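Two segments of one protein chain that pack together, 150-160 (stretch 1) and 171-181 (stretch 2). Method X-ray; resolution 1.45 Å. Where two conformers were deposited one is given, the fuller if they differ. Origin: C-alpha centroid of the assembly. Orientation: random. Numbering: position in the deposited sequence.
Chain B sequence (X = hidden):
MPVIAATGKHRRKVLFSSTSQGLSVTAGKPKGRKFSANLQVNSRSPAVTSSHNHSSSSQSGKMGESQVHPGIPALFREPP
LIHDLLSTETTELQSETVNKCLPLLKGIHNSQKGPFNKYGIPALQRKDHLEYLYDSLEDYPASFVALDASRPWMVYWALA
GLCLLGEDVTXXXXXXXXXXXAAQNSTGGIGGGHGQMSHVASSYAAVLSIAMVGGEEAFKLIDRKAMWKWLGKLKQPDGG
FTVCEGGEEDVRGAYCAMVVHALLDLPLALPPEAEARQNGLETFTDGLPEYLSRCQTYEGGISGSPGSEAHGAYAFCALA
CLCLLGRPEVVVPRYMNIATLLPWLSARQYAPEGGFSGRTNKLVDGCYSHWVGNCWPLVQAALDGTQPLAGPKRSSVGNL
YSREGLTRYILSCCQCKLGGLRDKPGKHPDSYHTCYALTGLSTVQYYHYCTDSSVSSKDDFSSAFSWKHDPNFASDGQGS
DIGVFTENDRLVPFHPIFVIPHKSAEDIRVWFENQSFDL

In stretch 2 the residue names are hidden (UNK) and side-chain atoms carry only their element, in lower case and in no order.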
# COMPACT_ATOMS: atom_id res chain seq x y z
N SER B 150 10.91 -11.31 -7.92
CA SER B 150 9.49 -11.45 -7.55
C SER B 150 8.95 -12.89 -7.67
O SER B 150 7.74 -13.10 -7.57
CB SER B 150 8.61 -10.60 -8.45
OG SER B 150 8.82 -9.27 -8.14
N ARG B 151 9.81 -13.88 -7.92
CA ARG B 151 9.33 -15.25 -8.12
C ARG B 151 8.49 -15.74 -6.93
O ARG B 151 7.46 -16.34 -7.13
CB ARG B 151 10.45 -16.20 -8.51
CG ARG B 151 10.80 -15.99 -10.00
CD ARG B 151 11.85 -16.99 -10.48
NE ARG B 151 11.36 -18.36 -10.25
CZ ARG B 151 11.97 -19.29 -9.55
NH1 ARG B 151 13.19 -19.08 -9.04
NH2 ARG B 151 11.38 -20.48 -9.42
N PRO B 152 8.89 -15.46 -5.69
CA PRO B 152 7.99 -15.92 -4.59
C PRO B 152 6.64 -15.26 -4.63
O PRO B 152 5.63 -15.95 -4.32
CB PRO B 152 8.77 -15.57 -3.32
CG PRO B 152 10.25 -15.66 -3.80
CD PRO B 152 10.22 -15.02 -5.20
N TRP B 153 6.61 -13.97 -4.99
CA TRP B 153 5.31 -13.33 -5.19
C TRP B 153 4.46 -14.04 -6.24
O TRP B 153 3.24 -14.18 -6.08
CB TRP B 153 5.44 -11.88 -5.62
CG TRP B 153 5.72 -10.90 -4.54
CD1 TRP B 153 6.75 -10.01 -4.51
CD2 TRP B 153 4.88 -10.59 -3.42
NE1 TRP B 153 6.63 -9.19 -3.42
CE2 TRP B 153 5.49 -9.53 -2.72
CE3 TRP B 153 3.66 -11.07 -2.96
CZ2 TRP B 153 4.94 -8.95 -1.59
CZ3 TRP B 153 3.11 -10.49 -1.79
CH2 TRP B 153 3.75 -9.45 -1.15
N MET B 154 5.06 -14.44 -7.37
CA MET B 154 4.25 -15.08 -8.43
C MET B 154 3.65 -16.41 -7.95
O MET B 154 2.54 -16.79 -8.37
CB MET B 154 5.10 -15.30 -9.70
CG MET B 154 5.73 -13.98 -10.15
SD MET B 154 7.06 -14.16 -11.32
CE MET B 154 5.99 -14.80 -12.47
N VAL B 155 4.37 -17.09 -7.06
CA VAL B 155 3.80 -18.31 -6.44
C VAL B 155 2.63 -17.94 -5.53
O VAL B 155 1.53 -18.50 -5.65
CB VAL B 155 4.88 -19.09 -5.64
CG1 VAL B 155 4.20 -20.27 -4.92
CG2 VAL B 155 5.98 -19.57 -6.60
N TYR B 156 2.83 -16.95 -4.66
CA TYR B 156 1.78 -16.53 -3.76
C TYR B 156 0.54 -16.04 -4.51
O TYR B 156 -0.58 -16.43 -4.15
CB TYR B 156 2.31 -15.43 -2.82
CG TYR B 156 1.16 -14.76 -2.09
CD1 TYR B 156 0.42 -15.40 -1.04
CD2 TYR B 156 0.77 -13.47 -2.49
CE1 TYR B 156 -0.71 -14.74 -0.46
CE2 TYR B 156 -0.35 -12.82 -1.91
CZ TYR B 156 -1.05 -13.46 -0.88
OH TYR B 156 -2.12 -12.83 -0.31
N TRP B 157 0.70 -15.13 -5.48
CA TRP B 157 -0.49 -14.55 -6.14
C TRP B 157 -1.30 -15.64 -6.81
O TRP B 157 -2.56 -15.63 -6.79
CB TRP B 157 -0.06 -13.54 -7.25
CG TRP B 157 0.61 -12.32 -6.65
CD1 TRP B 157 0.28 -11.68 -5.49
CD2 TRP B 157 1.67 -11.57 -7.24
NE1 TRP B 157 1.14 -10.61 -5.29
CE2 TRP B 157 1.99 -10.52 -6.35
CE3 TRP B 157 2.42 -11.71 -8.44
CZ2 TRP B 157 3.03 -9.61 -6.62
CZ3 TRP B 157 3.45 -10.79 -8.71
CH2 TRP B 157 3.73 -9.76 -7.79
N ALA B 158 -0.63 -16.60 -7.45
CA ALA B 158 -1.36 -17.69 -8.14
C ALA B 158 -2.03 -18.61 -7.11
O ALA B 158 -3.21 -18.96 -7.29
CB ALA B 158 -0.40 -18.47 -9.04
N LEU B 159 -1.32 -19.02 -6.04
CA LEU B 159 -1.98 -19.91 -5.07
C LEU B 159 -3.16 -19.19 -4.40
O LEU B 159 -4.20 -19.82 -4.17
CB LEU B 159 -0.99 -20.35 -3.99
CG LEU B 159 0.10 -21.29 -4.50
CD1 LEU B 159 1.13 -21.49 -3.37
CD2 LEU B 159 -0.54 -22.65 -4.97
N ALA B 160 -2.99 -17.93 -4.04
CA ALA B 160 -4.07 -17.18 -3.42
C ALA B 160 -5.28 -17.10 -4.36
O ALA B 160 -6.42 -17.36 -3.92
CB ALA B 160 -3.60 -15.75 -3.08
N UNK B 171 -2.01 -30.20 -3.68
CA UNK B 171 -1.15 -30.91 -4.62
C UNK B 171 0.07 -30.13 -4.99
O UNK B 171 0.96 -30.71 -5.57
n UNK B 171 -5.62 -28.88 -10.04
c UNK B 171 -2.44 -30.10 -6.68
c UNK B 171 -3.27 -30.65 -7.84
n UNK B 171 -5.03 -31.12 -10.00
n UNK B 171 -4.08 -29.63 -8.49
c UNK B 171 -1.90 -31.31 -5.87
c UNK B 171 -4.91 -29.87 -9.51
N UNK B 172 0.15 -28.84 -4.63
CA UNK B 172 1.35 -28.04 -4.90
C UNK B 172 2.39 -28.13 -3.78
O UNK B 172 3.43 -27.45 -3.90
c UNK B 172 0.99 -26.56 -5.13
c UNK B 172 -0.73 -25.95 -9.06
c UNK B 172 1.19 -26.25 -7.64
c UNK B 172 0.39 -26.32 -6.50
c UNK B 172 0.64 -26.02 -8.92
c UNK B 172 -0.97 -26.22 -6.67
c UNK B 172 -1.52 -26.03 -7.95
N UNK B 173 2.15 -28.91 -2.72
CA UNK B 173 3.11 -28.92 -1.59
C UNK B 173 4.54 -29.21 -2.04
O UNK B 173 5.47 -28.46 -1.69
c UNK B 173 2.75 -29.95 -0.52
n UNK B 173 0.06 -30.31 1.99
n UNK B 173 -1.60 -30.52 3.50
c UNK B 173 1.19 -30.76 1.21
c UNK B 173 1.59 -29.58 0.27
n UNK B 173 -0.22 -32.35 2.96
c UNK B 173 -0.59 -31.07 2.83
N UNK B 174 4.73 -30.26 -2.81
CA UNK B 174 6.09 -30.60 -3.19
C UNK B 174 6.77 -29.55 -4.04
O UNK B 174 7.97 -29.27 -3.86
c UNK B 174 5.84 -33.08 -2.93
o UNK B 174 6.47 -34.68 -4.71
c UNK B 174 6.00 -34.50 -3.53
o UNK B 174 5.62 -35.46 -2.81
c UNK B 174 6.13 -31.97 -3.90
N UNK B 175 6.03 -28.97 -4.99
CA UNK B 175 6.65 -27.96 -5.85
C UNK B 175 6.91 -26.68 -5.06
O UNK B 175 7.87 -25.99 -5.35
c UNK B 175 4.85 -28.63 -9.17
n UNK B 175 3.92 -27.35 -11.53
c UNK B 175 5.78 -27.69 -7.04
c UNK B 175 5.64 -28.93 -7.91
n UNK B 175 5.67 -27.80 -10.07
c UNK B 175 5.20 -27.22 -11.18
n UNK B 175 6.01 -26.45 -11.92
N UNK B 176 6.05 -26.34 -4.10
CA UNK B 176 6.35 -25.18 -3.23
C UNK B 176 7.64 -25.42 -2.41
O UNK B 176 8.50 -24.53 -2.29
c UNK B 176 5.15 -24.89 -2.31
c UNK B 176 4.04 -24.25 -3.12
c UNK B 176 5.56 -23.99 -1.12
N UNK B 177 7.76 -26.63 -1.87
CA UNK B 177 8.97 -26.98 -1.11
C UNK B 177 10.23 -26.86 -1.98
O UNK B 177 11.23 -26.28 -1.54
c UNK B 177 10.17 -28.85 0.13
c UNK B 177 7.29 -29.75 1.02
c UNK B 177 8.84 -28.40 -0.47
c UNK B 177 7.76 -28.38 0.60
N UNK B 178 10.17 -27.40 -3.19
CA UNK B 178 11.28 -27.33 -4.15
C UNK B 178 11.65 -25.85 -4.36
O UNK B 178 12.82 -25.47 -4.27
o UNK B 178 11.85 -27.82 -6.42
c UNK B 178 10.82 -27.91 -5.47
N UNK B 179 10.63 -25.02 -4.63
CA UNK B 179 10.86 -23.64 -4.97
C UNK B 179 11.50 -22.89 -3.81
O UNK B 179 12.45 -22.14 -4.00
o UNK B 179 8.87 -23.62 -6.39
c UNK B 179 9.73 -21.48 -5.72
c UNK B 179 9.51 -22.93 -5.31
N UNK B 180 10.98 -23.05 -2.60
CA UNK B 180 11.44 -22.16 -1.50
C UNK B 180 12.69 -22.71 -0.80
O UNK B 180 13.41 -21.98 -0.13
c UNK B 180 7.91 -21.30 -1.20
c UNK B 180 7.39 -19.43 -2.58
c UNK B 180 8.73 -19.07 -2.59
c UNK B 180 7.01 -20.54 -1.85
c UNK B 180 9.66 -19.87 -1.92
c UNK B 180 10.29 -21.84 -0.55
c UNK B 180 9.24 -20.99 -1.21
N UNK B 181 12.96 -24.01 -0.93
CA UNK B 181 14.18 -24.54 -0.32
C UNK B 181 15.39 -23.87 -0.91
O UNK B 181 16.33 -23.51 -0.22
c UNK B 181 14.24 -26.07 -0.54
c UNK B 181 15.61 -26.62 -0.09
o UNK B 181 13.24 -26.66 0.28

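Position 171 carries seven side-chain atoms: three carbons, a nitrogen, then a carbon holding two more nitrogens. That terminal group is a guanidinium, so this is Arg171; it is out of reach of stretch 1. Position 172 has one carbon followed by a ring of six carbons with no oxygen; its CB points toward stretch 1, and a ring carbon of 172 comes 4.0 Å from Leu159 CD2. It is Phe172, and the ring atom in that contact is CD2.

Position 173 repeats the pattern of 171, three carbons, a nitrogen and a carbon with two nitrogens, giving Arg173, out of reach of stretch 1. At 174 there are three carbons, the third bearing two oxygens at carboxylate distance; the count of three separates Glu174 from the shorter aspartate. Position 175 again ends in a carbon with three nitrogens around it: Arg175, likewise without a contact.

Position 176 holds three carbons, one forked into two, and nothing more. Its CB points toward stretch 1, and one fork carbon of 176 lies 4.0 Å from Leu159 CD1 and 4.4 Å from Val155 CG1. This is Val176, and the fork carbon is CG2. Position 177 has four carbons forked at the first, with one arm two carbons long, which defines Ile177; it is out of reach. Position 178 has one carbon and one oxygen, the minimal hydroxyl side chain of Ser178.

At 179 one carbon carries both an oxygen and a carbon, and CB points toward stretch 1; the branch carbon of 179 approaches Val155 CG2 at 4.3 Å and Arg151 NH2 at 4.2 Å. This is Thr179, the branch carbon being CG2, while its OG1 donates to Arg175 O at 2.8 Å, a bond back into its own helix. Position 180 shows one carbon and a six-carbon ring. CB points sideways, but chi1 of -68° (m) carries the ring nearer: one ring carbon of 180 is 3.6 Å from Pro152 CB, which meets the ring edge, and another is 4.0 Å from Val155 CB. Hence Phe180, with CE1 and CZ as those two atoms. Position 181 again has one carbon bearing an oxygen and a carbon, so it is Thr181, whose OG1 donates to Ile177 O at 2.7 Å.

The two helices run nearly antiparallel, at 160°, with axes 11.2 Å apart at closest approach. The register follows: Pro152 faces Phe180, Val155 faces Val176 and Leu159 faces Phe172, with CA to CA distances of 7.8, 8.0 and 8.8 Å. Steps of three or four residues bring Pro152, Val155 and Leu159 along one side of their helix, against Phe180, Val176 and, from the 3-10 turn just before the second helix, Phe172. No hydrogen bond crosses, so the 312 Å² buried between the stretches reflects mainly apolar packing.

Stretch 2 171-181: RFRERVISTFT
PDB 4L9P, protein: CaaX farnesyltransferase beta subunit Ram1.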